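Local coordinates for protein acetamidase (Bacillus halodurans, PDB 2II1) that binds calcium ions and, as an acetamidase/formamidase family member, probably hydrolyses carbon-nitrogen bonds in linear amides, at residues N18-S23 / P63-G68; I135-P140 / A176-G181. All coordinates share one frame; numbering follows the deposited sequence.

Interaction 1 of 2, residues N18-S23 / P63-G68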
ATOM      1  N   ASN A  18      30.105  16.913   3.559  1.00 16.85           N
ATOM      2  CA  ASN A  18      30.872  15.671   3.518  1.00 16.99           C
ATOM      3  C   ASN A  18      31.795  15.665   2.299  1.00 17.58           C
ATOM      4  O   ASN A  18      31.365  16.014   1.190  1.00 19.47           O
ATOM      5  CB  ASN A  18      29.937  14.447   3.475  1.00 18.61           C
ATOM      6  CG  ASN A  18      29.187  14.234   4.783  1.00 20.20           C
ATOM      7  OD1 ASN A  18      29.665  14.593   5.859  1.00 19.82           O
ATOM      8  ND2 ASN A  18      28.004  13.636   4.692  1.00 17.53           N
ATOM      9  N   VAL A  19      33.060  15.293   2.497  1.00 15.79           N
ATOM     10  CA  VAL A  19      34.035  15.360   1.408  1.00 14.92           C
ATOM     11  C   VAL A  19      33.876  14.091   0.549  1.00 15.19           C
ATOM     12  O   VAL A  19      33.757  13.011   1.078  1.00 11.78           O
ATOM     13  CB  VAL A  19      35.498  15.526   1.916  1.00 14.95           C
ATOM     14  CG1 VAL A  19      36.439  15.676   0.734  1.00 12.07           C
ATOM     15  CG2 VAL A  19      35.622  16.741   2.835  1.00  9.84           C
ATOM     16  N   PRO A  20      33.816  14.235  -0.781  1.00 16.05           N
ATOM     17  CA  PRO A  20      33.668  13.033  -1.609  1.00 17.15           C
ATOM     18  C   PRO A  20      34.814  12.036  -1.433  1.00 16.42           C
ATOM     19  O   PRO A  20      35.981  12.442  -1.393  1.00 19.14           O
ATOM     20  CB  PRO A  20      33.694  13.584  -3.033  1.00 16.65           C
ATOM     21  CG  PRO A  20      33.312  14.991  -2.907  1.00 16.84           C
ATOM     22  CD  PRO A  20      33.841  15.460  -1.588  1.00 14.23           C
ATOM     23  N   ILE A  21      34.479  10.756  -1.324  1.00 16.98           N
ATOM     24  CA  ILE A  21      35.484   9.679  -1.260  1.00 17.01           C
ATOM     25  C   ILE A  21      35.864   9.232  -2.681  1.00 14.73           C
ATOM     26  O   ILE A  21      36.792   8.452  -2.877  1.00 15.31           O
ATOM     27  CB  ILE A  21      34.998   8.464  -0.395  1.00 17.47           C
ATOM     28  CG1 ILE A  21      33.813   7.744  -1.060  1.00 19.82           C
ATOM     29  CG2 ILE A  21      34.608   8.922   1.010  1.00 19.14           C
ATOM     30  CD1 ILE A  21      33.233   6.582  -0.241  1.00 22.99           C
ATOM     31  N   ALA A  22      35.154   9.745  -3.673  1.00 11.12           N
ATOM     32  CA  ALA A  22      35.334   9.279  -5.031  1.00 12.94           C
ATOM     33  C   ALA A  22      34.537  10.132  -5.994  1.00 14.05           C
ATOM     34  O   ALA A  22      33.596  10.839  -5.598  1.00 15.83           O
ATOM     35  CB  ALA A  22      34.919   7.874  -5.139  1.00 12.35           C
ATOM     36  N   SER A  23      34.954  10.078  -7.251  1.00 14.41           N
ATOM     37  CA  SER A  23      34.331  10.818  -8.333  1.00 15.44           C
ATOM     38  C   SER A  23      34.079   9.878  -9.464  1.00 16.21           C
ATOM     39  O   SER A  23      34.821   8.898  -9.618  1.00 14.05           O
ATOM     40  CB  SER A  23      35.247  11.919  -8.863  1.00 17.42           C
ATOM     41  OG  SER A  23      35.581  12.854  -7.866  1.00 19.59           O
ATOM     42  N   PRO A  63      30.413   9.930   0.368  1.00 13.46           N
ATOM     43  CA  PRO A  63      29.678  10.379  -0.811  1.00 13.92           C
ATOM     44  C   PRO A  63      30.443  10.294  -2.127  1.00 13.03           C
ATOM     45  O   PRO A  63      31.644  10.449  -2.154  1.00 12.60           O
ATOM     46  CB  PRO A  63      29.321  11.830  -0.491  1.00 12.14           C
ATOM     47  CG  PRO A  63      30.164  12.235   0.664  1.00 15.60           C
ATOM     48  CD  PRO A  63      31.003  11.065   1.094  1.00 15.54           C
ATOM     49  N   LEU A  64      29.718  10.027  -3.200  1.00 13.13           N
ATOM     50  CA  LEU A  64      30.285   9.965  -4.545  1.00 11.22           C
ATOM     51  C   LEU A  64      29.999  11.292  -5.238  1.00 11.35           C
ATOM     52  O   LEU A  64      28.830  11.703  -5.308  1.00  7.23           O
ATOM     53  CB  LEU A  64      29.635   8.816  -5.328  1.00 13.15           C
ATOM     54  CG  LEU A  64      29.904   8.807  -6.827  1.00 14.51           C
ATOM     55  CD1 LEU A  64      31.343   8.331  -7.129  1.00 16.73           C
ATOM     56  CD2 LEU A  64      28.854   7.992  -7.563  1.00 14.86           C
ATOM     57  N   TYR A  65      31.053  11.935  -5.763  1.00  8.68           N
ATOM     58  CA  TYR A  65      30.924  13.146  -6.582  1.00  8.90           C
ATOM     59  C   TYR A  65      30.746  12.745  -8.051  1.00  9.28           C
ATOM     60  O   TYR A  65      31.660  12.161  -8.674  1.00  9.45           O
ATOM     61  CB  TYR A  65      32.160  14.073  -6.428  1.00 10.17           C
ATOM     62  CG  TYR A  65      31.913  15.506  -6.888  1.00 10.87           C
ATOM     63  CD1 TYR A  65      31.914  15.830  -8.246  1.00 13.43           C
ATOM     64  CD2 TYR A  65      31.655  16.524  -5.975  1.00 12.19           C
ATOM     65  CE1 TYR A  65      31.684  17.129  -8.691  1.00 13.15           C
ATOM     66  CE2 TYR A  65      31.429  17.840  -6.410  1.00 10.87           C
ATOM     67  CZ  TYR A  65      31.440  18.127  -7.780  1.00 13.14           C
ATOM     68  OH  TYR A  65      31.201  19.400  -8.265  1.00 15.64           O
ATOM     69  N   VAL A  66      29.573  13.065  -8.599  1.00  9.73           N
ATOM     70  CA  VAL A  66      29.262  12.826 -10.013  1.00 10.43           C
ATOM     71  C   VAL A  66      29.577  14.123 -10.803  1.00 11.10           C
ATOM     72  O   VAL A  66      28.843  15.126 -10.701  1.00 12.65           O
ATOM     73  CB  VAL A  66      27.784  12.382 -10.194  1.00 10.27           C
ATOM     74  CG1 VAL A  66      27.473  12.023 -11.644  1.00 14.29           C
ATOM     75  CG2 VAL A  66      27.461  11.223  -9.262  1.00  4.94           C
ATOM     76  N   GLU A  67      30.685  14.118 -11.544  1.00  9.66           N
ATOM     77  CA  GLU A  67      31.117  15.324 -12.300  1.00 11.64           C
ATOM     78  C   GLU A  67      30.162  15.549 -13.453  1.00 12.14           C
ATOM     79  O   GLU A  67      29.736  14.587 -14.072  1.00 14.22           O
ATOM     80  CB  GLU A  67      32.517  15.167 -12.865  1.00 10.25           C
ATOM     81  CG  GLU A  67      33.590  14.988 -11.817  1.00  8.60           C
ATOM     82  CD  GLU A  67      35.003  15.172 -12.349  1.00  7.89           C
ATOM     83  OE1 GLU A  67      35.245  15.276 -13.594  1.00  6.76           O
ATOM     84  OE2 GLU A  67      35.911  15.226 -11.494  1.00 14.40           O
ATOM     85  N   GLY A  68      29.819  16.803 -13.711  1.00 12.65           N
ATOM     86  CA  GLY A  68      28.795  17.176 -14.702  1.00 14.86           C
ATOM     87  C   GLY A  68      27.415  17.411 -14.095  1.00 15.73           C
ATOM     88  O   GLY A  68      26.560  18.062 -14.725  1.00 16.51           O
TER

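Interaction 2 of 2, residues I135-P140 / A176-G181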
ATOM      1  N   ILE A 135      19.223   5.365   0.229  1.00 10.71           N
ATOM      2  CA  ILE A 135      19.877   5.913  -0.941  1.00 12.36           C
ATOM      3  C   ILE A 135      19.512   7.400  -1.027  1.00 12.26           C
ATOM      4  O   ILE A 135      18.348   7.740  -0.967  1.00 12.32           O
ATOM      5  CB  ILE A 135      19.458   5.148  -2.224  1.00 10.96           C
ATOM      6  CG1 ILE A 135      20.362   5.556  -3.406  1.00 16.25           C
ATOM      7  CG2 ILE A 135      17.984   5.353  -2.524  1.00 17.87           C
ATOM      8  CD1 ILE A 135      20.221   4.683  -4.614  1.00 13.63           C
ATOM      9  N   GLY A 136      20.504   8.286  -1.164  1.00 11.71           N
ATOM     10  CA  GLY A 136      20.220   9.707  -1.175  1.00 10.71           C
ATOM     11  C   GLY A 136      21.357  10.576  -1.652  1.00 12.87           C
ATOM     12  O   GLY A 136      22.514  10.124  -1.733  1.00 13.39           O
ATOM     13  N   THR A 137      20.997  11.807  -2.015  1.00 11.17           N
ATOM     14  CA  THR A 137      21.948  12.873  -2.350  1.00  9.85           C
ATOM     15  C   THR A 137      21.950  13.909  -1.206  1.00 12.94           C
ATOM     16  O   THR A 137      21.130  13.829  -0.281  1.00 10.89           O
ATOM     17  CB  THR A 137      21.576  13.519  -3.711  1.00  9.22           C
ATOM     18  OG1 THR A 137      20.248  14.061  -3.659  1.00 10.29           O
ATOM     19  CG2 THR A 137      21.665  12.472  -4.844  1.00  7.89           C
ATOM     20  N   ALA A 138      22.886  14.857  -1.257  1.00 13.65           N
ATOM     21  CA  ALA A 138      23.013  15.864  -0.212  1.00 14.02           C
ATOM     22  C   ALA A 138      21.919  16.929  -0.321  1.00 14.44           C
ATOM     23  O   ALA A 138      21.695  17.490  -1.413  1.00 14.17           O
ATOM     24  CB  ALA A 138      24.404  16.542  -0.273  1.00 10.83           C
ATOM     25  N   PRO A 139      21.264  17.259   0.818  1.00 17.83           N
ATOM     26  CA  PRO A 139      20.248  18.322   0.788  1.00 16.76           C
ATOM     27  C   PRO A 139      20.945  19.668   0.646  1.00 17.00           C
ATOM     28  O   PRO A 139      22.111  19.770   1.018  1.00 14.82           O
ATOM     29  CB  PRO A 139      19.527  18.189   2.146  1.00 20.42           C
ATOM     30  CG  PRO A 139      20.158  17.021   2.862  1.00 18.98           C
ATOM     31  CD  PRO A 139      21.446  16.700   2.172  1.00 18.73           C
ATOM     32  N   PRO A 140      20.255  20.691   0.089  1.00 17.30           N
ATOM     33  CA  PRO A 140      20.931  21.976  -0.070  1.00 18.89           C
ATOM     34  C   PRO A 140      21.142  22.702   1.255  1.00 18.97           C
ATOM     35  O   PRO A 140      22.087  23.498   1.382  1.00 18.60           O
ATOM     36  CB  PRO A 140      19.992  22.774  -0.998  1.00 17.35           C
ATOM     37  CG  PRO A 140      18.674  22.168  -0.845  1.00 17.21           C
ATOM     38  CD  PRO A 140      18.869  20.733  -0.408  1.00 19.32           C
ATOM     39  N   ALA A 176      26.176  16.289  -6.761  1.00 13.20           N
ATOM     40  CA  ALA A 176      25.106  15.426  -6.152  1.00 13.46           C
ATOM     41  C   ALA A 176      25.447  14.902  -4.755  1.00 13.39           C
ATOM     42  O   ALA A 176      24.699  15.144  -3.810  1.00 11.27           O
ATOM     43  CB  ALA A 176      24.736  14.261  -7.075  1.00  9.41           C
ATOM     44  N   LEU A 177      26.563  14.172  -4.670  1.00 14.41           N
ATOM     45  CA  LEU A 177      27.055  13.510  -3.447  1.00 13.63           C
ATOM     46  C   LEU A 177      26.122  12.395  -3.007  1.00 11.28           C
ATOM     47  O   LEU A 177      25.366  12.535  -2.036  1.00 10.32           O
ATOM     48  CB  LEU A 177      27.310  14.488  -2.308  1.00 14.15           C
ATOM     49  CG  LEU A 177      28.261  15.644  -2.648  1.00 12.67           C
ATOM     50  CD1 LEU A 177      28.287  16.572  -1.476  1.00 10.61           C
ATOM     51  CD2 LEU A 177      29.649  15.178  -3.005  1.00  8.14           C
ATOM     52  N   LEU A 178      26.221  11.290  -3.745  1.00  8.30           N
ATOM     53  CA  LEU A 178      25.385  10.093  -3.595  1.00  9.77           C
ATOM     54  C   LEU A 178      26.010   9.148  -2.557  1.00 10.40           C
ATOM     55  O   LEU A 178      27.200   8.959  -2.539  1.00  9.94           O
ATOM     56  CB  LEU A 178      25.258   9.342  -4.941  1.00  7.83           C
ATOM     57  CG  LEU A 178      24.388   8.090  -5.031  1.00 10.58           C
ATOM     58  CD1 LEU A 178      22.929   8.336  -4.623  1.00  3.91           C
ATOM     59  CD2 LEU A 178      24.428   7.481  -6.440  1.00 11.37           C
ATOM     60  N   ALA A 179      25.173   8.584  -1.700  1.00 11.26           N
ATOM     61  CA  ALA A 179      25.600   7.677  -0.636  1.00 12.11           C
ATOM     62  C   ALA A 179      24.496   6.622  -0.523  1.00 12.55           C
ATOM     63  O   ALA A 179      23.335   6.919  -0.788  1.00 13.44           O
ATOM     64  CB  ALA A 179      25.758   8.455   0.706  1.00 11.24           C
ATOM     65  N   LEU A 180      24.846   5.390  -0.188  1.00 13.63           N
ATOM     66  CA  LEU A 180      23.822   4.366  -0.053  1.00 11.75           C
ATOM     67  C   LEU A 180      24.227   3.309   0.935  1.00 12.00           C
ATOM     68  O   LEU A 180      25.394   3.178   1.281  1.00 10.91           O
ATOM     69  CB  LEU A 180      23.426   3.753  -1.399  1.00 17.00           C
ATOM     70  CG  LEU A 180      24.363   2.768  -2.092  1.00 11.75           C
ATOM     71  CD1 LEU A 180      24.417   1.409  -1.366  1.00 19.54           C
ATOM     72  CD2 LEU A 180      23.920   2.625  -3.522  1.00 12.96           C
ATOM     73  N   GLY A 181      23.233   2.575   1.402  1.00 11.59           N
ATOM     74  CA  GLY A 181      23.433   1.674   2.509  1.00 13.71           C
ATOM     75  C   GLY A 181      22.178   0.906   2.830  1.00 14.28           C
ATOM     76  O   GLY A 181      21.216   0.893   2.057  1.00 16.52           O
TER
HETATM   77  O   HOH W   1      22.541  17.129  -4.174  1.00 17.63           O

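Interaction 1 of 2, residues N18-S23 / P63-G68
Tyr65 carries CG anti to its backbone N (chi1 -162°), which lays the start of its side chain alongside the ring of Pro20, both pointing the same way. Pro20 CG comes within 3.8 Å of Tyr65 CD2, meeting the phenol ring obliquely, and Pro20 CB packs on Tyr65 CB. Leu64 also has CG anti to N (chi1 168°), and its CD1 swings back to lie 4.1 Å from Ala22 CB. Within strand 60-67, Pro63, preceded by a cis peptide, turns its ring to the loop before strand 22-25: its CG touches Asn18 CB at 3.6 Å, while its CD faces Val19 O and Ile21 CG2. Two backbone bonds fasten the pair. Ile21 N reaches Pro63 O at 3.0 Å, nearly along the C=O axis; Tyr65 N gives a straighter bond to Ala22 O at 2.8 Å, lying in the carbonyl plane. Ala22 N, between these two bonds, is buried without a partner. Ser23 CA adds a close CA-H...O contact to Tyr65 O at 3.0 Å. Farther along, Glu67 OE1 bonds Gln25 NE2, and Cys24 continues the backbone pairing with Tyr65 and Glu67. This is parallel beta pairing near the protein surface, strand 22-25 running beside strand 60-67 after a proline-containing loop.

Interaction 2 of 2, residues I135-P140 / A176-G181
Ile135 starts the contact with CG1 anti to its backbone N (chi1 -169°), on the same side of the sheet as Leu180. The two side chains lie side by side, and Ile135 CG1 sits 4.1 Å from Leu180 CB; it also meets Leu178 CD1 at 4.0 Å, where the side chains cross obliquely. Gly136 then forms an antiparallel hydrogen-bonded pair with Ala179. Its N bonds Ala179 O at 3.2 Å, and Ala179 N returns a bond to Gly136 O at 3.1 Å, both nearly along the C=O axes. Gly136 O is approached by more than this amide: Leu178 CA makes a CA-H...O contact with it, and Leu178 CD1 packs against it. At Thr137 the regular pairing gives way to loop, although its CA still makes a CA-H...O contact with Leu177 O. OG1 takes the crowded position between N and the carbonyl carbon (chi1 59°) and bonds Pro170 O, while CG2 turns to Ala176 CB. Ala138 N makes the straightest of the three direct bonds, to Ala176 O at 3.1 Å with an N-H...O angle of 172°. A water donates to both Ala138 O (2.9 Å) and Ala176 O, so Ala176 O receives two hydrogen bonds. Ala138 CB rests on Leu177 CD1 at 4.1 Å. Ala176 and Leu177 both have positive phi, where the backbone departs from regular strand geometry. Every touching residue is buried. Strand 176-184 has strand 131-136 along one edge and strand 60-67 along the other, Leu180 sharing a backbone bond with Thr61; strand 153-155 pairs with the other edge of strand 131-136, Ile135 bonding Gly154, and Leu75, Ile77 and Leu169 of strands 74-84 and 166-170 pack against the side chains of Ile135, Thr137, Ala176 and Leu178.

Interaction 1 closes before interaction 2 opens along the chain, yet their centres lie only 10 Å apart in one mixed sheet. Strands 60-67 and 176-184 are neighbours there, so the order across this part is 22-25, 60-67, 176-184, 131-136, running from a surface contact to a buried one. Leu64 N and Leu178 O, 2.8 Å apart, make a probable hydrogen bond between the two contacts, and Leu177 packs against Pro20, Pro63 and Tyr65. The sheet thus joins parts of the chain far apart in sequence. Interaction 1 lies away from the calcium sites, whereas strand 176-184 itself continues into the calcium ligands Asp182 and His184.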